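VP5 (Halorubrum pleomorphic virus 2, PDB 6QGI) probably acts as the viral envelope's membrane fusion protein, merging the virion membrane with that of its haloarchaeal host. Local coordinates at residues 89-94 against 248-253; 78-83 against 95-100; 72-77 against 244-249; 262-267 against 477-482. All coordinates share one frame; numbering follows the deposited sequence.

Contact 1 (89-94 against 248-253); sequences SAESAV and TWVSNV
In the helical bundle at one end of the elongated molecule, the first turn of helix 91-133 comes up against the last turns of helix 225-253, and Glu91 and Val94 on one side meet Val250 and Ser251 on the other. Val250 is the hub. Its CG1 lies 3.7 Å from Glu91 CG and 3.8 Å from Val94 CG1, so a single methyl fills the groove between two residues one helical turn apart. Both valines carry CG1 anti to the backbone N (chi1 171° for Val94, 172° for Val250), which aims these two branches at each other. The Glu91 chain runs past Val250 in the opposite sense, using its methylene as an apolar surface and carrying the carboxylate on to Ser251.

This lies near the end of the helical bundle, where Ala90 takes the N-cap position of helix 91-133 and its carbonyl O receives Val94 N at 3.0 Å. The loop leading in is also tied to the residue just after helix 225-253, since Ser89 O accepts from the hydroxyl of Tyr254, whose side chain also touches Glu91.

Beyond Val250 the contact turns polar. Glu91 OE2 sits 3.3 Å from Ser251 OG, a long approach that does not amount to a settled bond, because the same hydroxyl reaches back to Ser247 O in its own helix. Within helix 225-253, the indole of Trp249 has Val253 CG2 3.6 Å above the plane of its ring, centred over it, while its NE1 donates to Asn472 O.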
# COMPACT_ATOMS: atom_id res chain seq x y z
N SER A 89 -33.31 21.92 12.93
CA SER A 89 -34.02 20.96 12.07
C SER A 89 -34.62 19.82 12.89
O SER A 89 -34.28 19.64 14.06
CB SER A 89 -33.07 20.38 11.02
OG SER A 89 -32.30 21.38 10.38
N ALA A 90 -35.54 19.05 12.25
CA ALA A 90 -36.17 17.87 12.84
C ALA A 90 -35.14 16.75 12.92
O ALA A 90 -34.22 16.72 12.09
CB ALA A 90 -37.37 17.45 12.01
N GLU A 91 -35.30 15.83 13.90
CA GLU A 91 -34.39 14.69 14.12
C GLU A 91 -34.18 13.89 12.82
O GLU A 91 -33.05 13.47 12.54
CB GLU A 91 -34.91 13.78 15.24
CG GLU A 91 -33.80 13.04 15.96
CD GLU A 91 -34.19 12.21 17.16
OE1 GLU A 91 -34.84 12.75 18.08
OE2 GLU A 91 -33.81 11.02 17.20
N SER A 92 -35.26 13.73 12.02
CA SER A 92 -35.26 13.04 10.72
C SER A 92 -34.24 13.70 9.78
O SER A 92 -33.36 13.00 9.27
CB SER A 92 -36.65 13.06 10.11
OG SER A 92 -37.14 14.38 9.97
N ALA A 93 -34.32 15.04 9.60
CA ALA A 93 -33.45 15.86 8.76
C ALA A 93 -31.99 15.83 9.24
O ALA A 93 -31.09 15.85 8.40
CB ALA A 93 -33.95 17.30 8.74
N VAL A 94 -31.76 15.79 10.57
CA VAL A 94 -30.43 15.75 11.21
C VAL A 94 -29.76 14.40 10.86
O VAL A 94 -28.60 14.38 10.45
CB VAL A 94 -30.52 15.98 12.75
CG1 VAL A 94 -29.18 15.73 13.44
CG2 VAL A 94 -31.03 17.39 13.07
N THR A 248 -28.01 6.18 16.40
CA THR A 248 -27.97 6.12 17.86
C THR A 248 -27.41 7.46 18.37
O THR A 248 -27.97 8.04 19.29
CB THR A 248 -27.16 4.89 18.32
OG1 THR A 248 -27.75 3.71 17.78
CG2 THR A 248 -27.09 4.77 19.85
N TRP A 249 -26.32 7.96 17.73
CA TRP A 249 -25.65 9.22 18.08
C TRP A 249 -26.62 10.40 17.99
O TRP A 249 -26.65 11.22 18.91
CB TRP A 249 -24.41 9.46 17.19
CG TRP A 249 -23.59 10.64 17.64
CD1 TRP A 249 -22.60 10.63 18.57
CD2 TRP A 249 -23.72 12.00 17.20
NE1 TRP A 249 -22.12 11.90 18.76
CE2 TRP A 249 -22.77 12.76 17.91
CE3 TRP A 249 -24.55 12.65 16.28
CZ2 TRP A 249 -22.62 14.13 17.73
CZ3 TRP A 249 -24.40 14.02 16.09
CH2 TRP A 249 -23.45 14.74 16.82
N VAL A 250 -27.42 10.48 16.90
CA VAL A 250 -28.42 11.53 16.67
C VAL A 250 -29.48 11.47 17.78
O VAL A 250 -29.79 12.51 18.37
CB VAL A 250 -29.04 11.45 15.24
CG1 VAL A 250 -30.21 12.41 15.08
CG2 VAL A 250 -27.99 11.73 14.17
N SER A 251 -29.99 10.27 18.11
CA SER A 251 -30.99 10.06 19.16
C SER A 251 -30.50 10.47 20.56
O SER A 251 -31.30 10.96 21.36
CB SER A 251 -31.44 8.60 19.19
OG SER A 251 -32.20 8.28 18.04
N ASN A 252 -29.20 10.30 20.84
CA ASN A 252 -28.62 10.64 22.14
C ASN A 252 -28.29 12.14 22.26
O ASN A 252 -28.28 12.68 23.38
CB ASN A 252 -27.34 9.82 22.40
CG ASN A 252 -27.50 8.32 22.35
OD1 ASN A 252 -28.61 7.76 22.33
ND2 ASN A 252 -26.37 7.62 22.31
N VAL A 253 -28.02 12.81 21.13
CA VAL A 253 -27.61 14.21 21.04
C VAL A 253 -28.81 15.16 20.85
O VAL A 253 -28.82 16.23 21.47
CB VAL A 253 -26.56 14.35 19.89
CG1 VAL A 253 -26.39 15.78 19.40
CG2 VAL A 253 -25.22 13.78 20.33

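Contact 2 (78-83 against 95-100); sequences KIAAIE and LDAATT
Two pairs of alanines, Ala80 with Ala97 and Ala81 with Ala98, bring helices 66-86 and 91-133 together as an antiparallel alpha-helical hairpin. The apolar contact is methyl against methyl: Ala81 CB and Ala98 CB are 3.9 Å apart, and the Ala80 and Ala97 methyls meet more loosely. With nothing longer than CB in the interface, the axes close to 7.5 Å at an angle of 155°.

Such closeness also presses side chain on backbone. Ala80 CB rests 3.6 Å from Ala97 O, and in return Ala97 CB lies 4.0 Å from Ala80 O, a reciprocal fit of methyls on carbonyls.

No hydrogen bond crosses. Thr100 bonds within its own helix: its OG1 donates to Asp96 O at 2.7 Å, while Thr100 N takes the same oxygen from the opposite face of its carbonyl plane, giving that acceptor two donors. Lys78 NZ instead reaches Thr469 O and His468 ND1 in the loop before helix 476-496.

Around the hairpin, helix 225-253 lies along one flank, with Ile246 touching both Ala98 and Lys78. Farther round helix 66-86, Ile79 and Ile82 turn to Trp479 of helix 476-496 and to Val264 in the loop that follows helix 225-253.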
# COMPACT_ATOMS: atom_id res chain seq x y z
N LYS A 78 -21.15 13.44 11.81
CA LYS A 78 -21.42 14.24 13.01
C LYS A 78 -21.44 15.73 12.69
O LYS A 78 -22.35 16.41 13.15
CB LYS A 78 -20.42 13.93 14.13
CG LYS A 78 -20.69 12.59 14.81
CD LYS A 78 -19.70 12.26 15.91
CE LYS A 78 -19.89 10.84 16.36
NZ LYS A 78 -18.95 10.50 17.44
N ILE A 79 -20.48 16.24 11.86
CA ILE A 79 -20.40 17.65 11.47
C ILE A 79 -21.71 18.07 10.77
O ILE A 79 -22.33 19.05 11.19
CB ILE A 79 -19.13 17.98 10.62
CG1 ILE A 79 -17.89 17.99 11.53
CG2 ILE A 79 -19.26 19.33 9.88
CD1 ILE A 79 -16.60 17.82 10.83
N ALA A 80 -22.15 17.29 9.76
CA ALA A 80 -23.39 17.53 9.01
C ALA A 80 -24.62 17.46 9.92
O ALA A 80 -25.55 18.24 9.73
CB ALA A 80 -23.53 16.52 7.88
N ALA A 81 -24.61 16.55 10.91
CA ALA A 81 -25.68 16.40 11.89
C ALA A 81 -25.72 17.62 12.81
O ALA A 81 -26.81 18.06 13.17
CB ALA A 81 -25.50 15.12 12.69
N ILE A 82 -24.54 18.18 13.18
CA ILE A 82 -24.41 19.35 14.06
C ILE A 82 -24.92 20.61 13.31
O ILE A 82 -25.56 21.45 13.94
CB ILE A 82 -22.96 19.52 14.63
CG1 ILE A 82 -22.62 18.39 15.63
CG2 ILE A 82 -22.76 20.89 15.31
CD1 ILE A 82 -21.11 18.07 15.81
N GLU A 83 -24.66 20.71 11.99
CA GLU A 83 -25.10 21.84 11.15
C GLU A 83 -26.62 21.93 11.14
O GLU A 83 -27.16 23.01 11.38
CB GLU A 83 -24.57 21.71 9.70
CG GLU A 83 -23.05 21.72 9.57
CD GLU A 83 -22.35 23.04 9.35
OE1 GLU A 83 -21.24 23.03 8.77
OE2 GLU A 83 -22.89 24.09 9.77
N LEU A 95 -30.51 13.30 11.01
CA LEU A 95 -30.04 11.95 10.71
C LEU A 95 -29.84 11.76 9.20
O LEU A 95 -28.83 11.17 8.81
CB LEU A 95 -31.03 10.91 11.26
CG LEU A 95 -30.72 9.41 11.07
CD1 LEU A 95 -29.27 9.07 11.45
CD2 LEU A 95 -31.63 8.60 11.93
N ASP A 96 -30.76 12.27 8.35
CA ASP A 96 -30.66 12.17 6.89
C ASP A 96 -29.39 12.84 6.37
O ASP A 96 -28.71 12.27 5.51
CB ASP A 96 -31.89 12.77 6.19
CG ASP A 96 -33.16 11.92 6.31
OD1 ASP A 96 -33.06 10.67 6.20
OD2 ASP A 96 -34.25 12.51 6.48
N ALA A 97 -29.04 14.02 6.93
CA ALA A 97 -27.85 14.79 6.58
C ALA A 97 -26.59 14.04 6.99
O ALA A 97 -25.60 14.05 6.26
CB ALA A 97 -27.88 16.15 7.25
N ALA A 98 -26.65 13.37 8.15
CA ALA A 98 -25.55 12.57 8.68
C ALA A 98 -25.32 11.33 7.82
O ALA A 98 -24.18 11.09 7.42
CB ALA A 98 -25.84 12.17 10.12
N THR A 99 -26.40 10.56 7.50
CA THR A 99 -26.34 9.33 6.70
C THR A 99 -25.85 9.59 5.27
O THR A 99 -25.10 8.77 4.74
CB THR A 99 -27.69 8.60 6.67
OG1 THR A 99 -28.69 9.48 6.17
CG2 THR A 99 -28.09 8.04 8.02
N THR A 100 -26.27 10.72 4.66
CA THR A 100 -25.88 11.13 3.31
C THR A 100 -24.37 11.31 3.25
O THR A 100 -23.76 10.90 2.27
CB THR A 100 -26.65 12.39 2.89
OG1 THR A 100 -28.04 12.08 2.88
CG2 THR A 100 -26.25 12.91 1.51

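Contact 3 (72-77 against 244-249); sequences TAYTDA and SGISTW
This is a buried helix-on-helix contact in which Tyr74 and Ala77 of helix 66-86 pack against Gly245 and Ile246 of helix 225-253, within the three-helix arrangement completed by helix 91-133. The two segments run in roughly the same direction, their axes 37° apart and 11.1 Å from each other at closest. That spacing leaves room for full-length side chains.

Ile246 fills the part nearer the third helix. A chi1 of -158° sets its CG1 anti to the backbone N, 3.9 Å from Ala77 CB, and a chi2 of 72° turns CD1 to 3.8 Å from the same methyl. This CD1 also lies 4.1 Å from Tyr74 CD1, where the ring and the isoleucine chain lie alongside one another, pointing in opposing directions. Beyond this pair, Ala98 and Val102 of helix 91-133 cover Ile246 and Ala77 respectively.

Away from that surface, Asp76 forms a salt bridge with Arg271, and Val242 adds a further contact to Tyr74. The phenol spans the gap to the partner backbone, with the carbonyl carbon of Gly245 at the ring edge, near its plane. No side chain stands in the way at Gly245, and Tyr74 OH comes within 3.2 Å of Gly245 CA.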
# COMPACT_ATOMS: atom_id res chain seq x y z
N THR A 72 -13.30 8.52 10.00
CA THR A 72 -13.47 9.59 9.01
C THR A 72 -14.96 9.76 8.69
O THR A 72 -15.44 10.89 8.70
CB THR A 72 -12.60 9.30 7.78
OG1 THR A 72 -11.25 9.18 8.21
CG2 THR A 72 -12.69 10.40 6.72
N ALA A 73 -15.68 8.63 8.45
CA ALA A 73 -17.12 8.61 8.17
C ALA A 73 -17.89 9.33 9.27
O ALA A 73 -18.68 10.22 8.96
CB ALA A 73 -17.61 7.18 8.03
N TYR A 74 -17.58 9.01 10.54
CA TYR A 74 -18.20 9.62 11.71
C TYR A 74 -17.94 11.13 11.81
O TYR A 74 -18.88 11.86 12.11
CB TYR A 74 -17.71 8.94 12.99
CG TYR A 74 -18.60 7.83 13.51
CD1 TYR A 74 -19.92 8.10 13.90
CD2 TYR A 74 -18.11 6.55 13.72
CE1 TYR A 74 -20.74 7.09 14.41
CE2 TYR A 74 -18.92 5.54 14.25
CZ TYR A 74 -20.23 5.82 14.58
OH TYR A 74 -21.03 4.83 15.10
N THR A 75 -16.70 11.60 11.53
CA THR A 75 -16.34 13.02 11.56
C THR A 75 -17.28 13.83 10.62
O THR A 75 -17.88 14.79 11.08
CB THR A 75 -14.85 13.22 11.22
OG1 THR A 75 -14.05 12.54 12.20
CG2 THR A 75 -14.44 14.68 11.18
N ASP A 76 -17.43 13.39 9.36
CA ASP A 76 -18.27 14.04 8.34
C ASP A 76 -19.75 13.94 8.66
O ASP A 76 -20.50 14.89 8.40
CB ASP A 76 -18.02 13.43 6.95
CG ASP A 76 -16.68 13.76 6.31
OD1 ASP A 76 -15.98 14.67 6.82
OD2 ASP A 76 -16.34 13.12 5.30
N ALA A 77 -20.19 12.79 9.19
CA ALA A 77 -21.57 12.51 9.56
C ALA A 77 -22.00 13.37 10.75
O ALA A 77 -23.07 13.98 10.70
CB ALA A 77 -21.74 11.04 9.90
N SER A 244 -25.94 2.63 11.72
CA SER A 244 -26.65 2.27 12.95
C SER A 244 -26.17 3.12 14.13
O SER A 244 -26.98 3.52 14.97
CB SER A 244 -26.47 0.79 13.26
OG SER A 244 -26.80 -0.02 12.15
N GLY A 245 -24.87 3.38 14.16
CA GLY A 245 -24.21 4.17 15.19
C GLY A 245 -24.55 5.65 15.14
O GLY A 245 -24.75 6.25 16.19
N ILE A 246 -24.65 6.23 13.93
CA ILE A 246 -25.00 7.65 13.78
C ILE A 246 -26.49 7.83 14.10
O ILE A 246 -26.84 8.85 14.69
CB ILE A 246 -24.56 8.28 12.41
CG1 ILE A 246 -24.44 9.82 12.51
CG2 ILE A 246 -25.44 7.86 11.22
CD1 ILE A 246 -23.26 10.35 13.29
N SER A 247 -27.34 6.81 13.82
CA SER A 247 -28.77 6.82 14.16
C SER A 247 -28.96 6.82 15.68
O SER A 247 -29.92 7.40 16.18
CB SER A 247 -29.49 5.62 13.54
OG SER A 247 -30.89 5.73 13.69
N THR A 248 -28.01 6.18 16.40
CA THR A 248 -27.97 6.12 17.86
C THR A 248 -27.41 7.46 18.37
O THR A 248 -27.97 8.04 19.29
CB THR A 248 -27.16 4.89 18.32
OG1 THR A 248 -27.75 3.71 17.78
CG2 THR A 248 -27.09 4.77 19.85
N TRP A 249 -26.32 7.96 17.73
CA TRP A 249 -25.65 9.22 18.08
C TRP A 249 -26.62 10.40 17.99
O TRP A 249 -26.65 11.22 18.91
CB TRP A 249 -24.41 9.46 17.19
CG TRP A 249 -23.59 10.64 17.64
CD1 TRP A 249 -22.60 10.63 18.57
CD2 TRP A 249 -23.72 12.00 17.20
NE1 TRP A 249 -22.12 11.90 18.76
CE2 TRP A 249 -22.77 12.76 17.91
CE3 TRP A 249 -24.55 12.65 16.28
CZ2 TRP A 249 -22.62 14.13 17.73
CZ3 TRP A 249 -24.40 14.02 16.09
CH2 TRP A 249 -23.45 14.74 16.82

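Contact 4 (262-267 against 477-482); sequences IEVSDL and EEWDQL
Residues 262-267 have no regular secondary structure: they run extended through Ile262 and Glu263, then bend at Val264 so that Leu267 returns toward the partner. Opposite them, 477-482 is a turn and a half near the start of helix 476-496; the nearest CA atoms are those of Val264 and Trp479, 7.5 Å apart.

Trp479 is the one side chain of the helical segment that makes the contact, and three aliphatic groups from the curved loop gather on its indole. Val264 CG1 lies over a face of the ring system, 4.0 Å from the centroid of the five-membered ring and 27° off its normal, a CH-pi contact displaced toward the rim. Ile262 CG2 meets the pyrrole part, 3.6 Å from Trp479 CD1, while Leu267 CD2 reaches the benzene part, 3.6 Å from Trp479 CE3. Both methyls come in obliquely, the Ile262 and Leu267 side chains running roughly perpendicular to that of Trp479. With its CG anti to the backbone N (chi1 160°), Leu267 extends toward the helix.

Other parts complete the setting: Tyr473 stacks edge-to-face on Trp479, and Ile82 of helix 66-86 touches both Val264 and the indole. Glu263 N donates to the side-chain OE1 of Gln476, a main-chain to side-chain bond beside the apolar cluster.

Between the segments the chemistry is purely apolar, so the fit depends on shape, while the buried indole NE1 is satisfied by Tyr473 O.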
# COMPACT_ATOMS: atom_id res chain seq x y z
N ILE A 262 -22.08 23.30 20.04
CA ILE A 262 -20.94 22.86 19.23
C ILE A 262 -20.94 23.65 17.91
O ILE A 262 -21.96 23.71 17.22
CB ILE A 262 -20.91 21.32 18.96
CG1 ILE A 262 -21.23 20.47 20.22
CG2 ILE A 262 -19.56 20.90 18.34
CD1 ILE A 262 -21.68 19.02 19.90
N GLU A 263 -19.79 24.26 17.57
CA GLU A 263 -19.59 25.02 16.33
C GLU A 263 -18.42 24.40 15.56
O GLU A 263 -17.26 24.59 15.93
CB GLU A 263 -19.37 26.52 16.61
CG GLU A 263 -20.62 27.26 17.07
CD GLU A 263 -21.79 27.35 16.09
OE1 GLU A 263 -21.55 27.27 14.86
OE2 GLU A 263 -22.93 27.51 16.56
N VAL A 264 -18.75 23.62 14.52
CA VAL A 264 -17.76 22.89 13.72
C VAL A 264 -17.86 23.23 12.21
O VAL A 264 -17.35 22.48 11.37
CB VAL A 264 -17.85 21.35 13.96
CG1 VAL A 264 -17.29 20.98 15.33
CG2 VAL A 264 -19.27 20.82 13.78
N SER A 265 -18.47 24.38 11.89
CA SER A 265 -18.61 24.85 10.50
C SER A 265 -17.27 25.37 9.98
O SER A 265 -16.96 25.18 8.81
CB SER A 265 -19.67 25.95 10.42
OG SER A 265 -20.85 25.61 11.14
N ASP A 266 -16.49 26.02 10.86
CA ASP A 266 -15.18 26.63 10.60
C ASP A 266 -14.05 25.58 10.62
O ASP A 266 -12.94 25.87 10.15
CB ASP A 266 -14.92 27.71 11.67
CG ASP A 266 -13.77 28.66 11.40
OD1 ASP A 266 -13.87 29.47 10.45
OD2 ASP A 266 -12.77 28.61 12.16
N LEU A 267 -14.32 24.38 11.16
CA LEU A 267 -13.36 23.28 11.31
C LEU A 267 -13.04 22.62 9.96
O LEU A 267 -13.94 22.31 9.17
CB LEU A 267 -13.89 22.27 12.36
CG LEU A 267 -13.36 20.81 12.44
CD1 LEU A 267 -11.90 20.74 12.77
CD2 LEU A 267 -14.06 20.03 13.51
N GLU A 477 -14.77 20.96 23.26
CA GLU A 477 -13.41 20.59 23.66
C GLU A 477 -12.91 19.40 22.83
O GLU A 477 -11.82 19.48 22.26
CB GLU A 477 -13.37 20.28 25.17
CG GLU A 477 -11.97 20.12 25.74
CD GLU A 477 -11.86 19.73 27.20
OE1 GLU A 477 -12.89 19.35 27.82
OE2 GLU A 477 -10.73 19.78 27.74
N GLU A 478 -13.73 18.33 22.73
CA GLU A 478 -13.47 17.11 21.97
C GLU A 478 -13.16 17.41 20.50
O GLU A 478 -12.17 16.90 19.97
CB GLU A 478 -14.68 16.16 22.05
CG GLU A 478 -14.81 15.41 23.36
CD GLU A 478 -16.03 14.52 23.43
OE1 GLU A 478 -15.92 13.33 23.06
OE2 GLU A 478 -17.11 15.01 23.83
N TRP A 479 -13.99 18.26 19.86
CA TRP A 479 -13.86 18.66 18.46
C TRP A 479 -12.66 19.58 18.21
O TRP A 479 -12.01 19.46 17.17
CB TRP A 479 -15.14 19.34 17.98
CG TRP A 479 -16.22 18.37 17.65
CD1 TRP A 479 -17.34 18.10 18.38
CD2 TRP A 479 -16.28 17.50 16.51
NE1 TRP A 479 -18.11 17.15 17.76
CE2 TRP A 479 -17.47 16.76 16.60
CE3 TRP A 479 -15.43 17.29 15.40
CZ2 TRP A 479 -17.85 15.82 15.63
CZ3 TRP A 479 -15.81 16.36 14.44
CH2 TRP A 479 -17.01 15.65 14.55
N ASP A 480 -12.36 20.49 19.17
CA ASP A 480 -11.22 21.41 19.12
C ASP A 480 -9.90 20.63 19.25
O ASP A 480 -8.93 20.94 18.56
CB ASP A 480 -11.34 22.50 20.22
CG ASP A 480 -12.45 23.52 20.04
OD1 ASP A 480 -13.07 23.56 18.95
OD2 ASP A 480 -12.70 24.30 21.00
N GLN A 481 -9.91 19.59 20.11
CA GLN A 481 -8.77 18.70 20.36
C GLN A 481 -8.47 17.86 19.11
O GLN A 481 -7.30 17.68 18.78
CB GLN A 481 -9.04 17.79 21.56
CG GLN A 481 -7.76 17.37 22.30
CD GLN A 481 -7.96 16.28 23.32
OE1 GLN A 481 -9.03 15.66 23.43
NE2 GLN A 481 -6.92 16.00 24.09
N LEU A 482 -9.53 17.38 18.40
CA LEU A 482 -9.41 16.61 17.16
C LEU A 482 -8.65 17.46 16.14
O LEU A 482 -7.65 17.02 15.58
CB LEU A 482 -10.81 16.19 16.63
CG LEU A 482 -10.86 15.31 15.35
CD1 LEU A 482 -11.93 14.26 15.45
CD2 LEU A 482 -11.09 16.14 14.10

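How the contacts relate
Contacts 1, 2 and 3 are three faces of one bundle, joining helices 66-86, 91-133 and 225-253 pairwise. Contact 2 lies with its centre about 8 Å from each of the other two, and contacts 1 and 3 share Thr248 and Trp249. Between contacts 1 and 2, Val94 CG1 is 3.3 Å from Ala81 O; between 2 and 3, Ala98 CB is 3.6 Å from Ile246 CG1. Contact 4, between loop 262-267 and helix 476-496, lies beside helix 66-86, its centre about 15 Å from those of contacts 2 and 3. There Lys78 CB is 3.5 Å from Trp479 CZ2, and Glu83 OE2 probably hydrogen-bonds Ser265 OG at 2.9 Å.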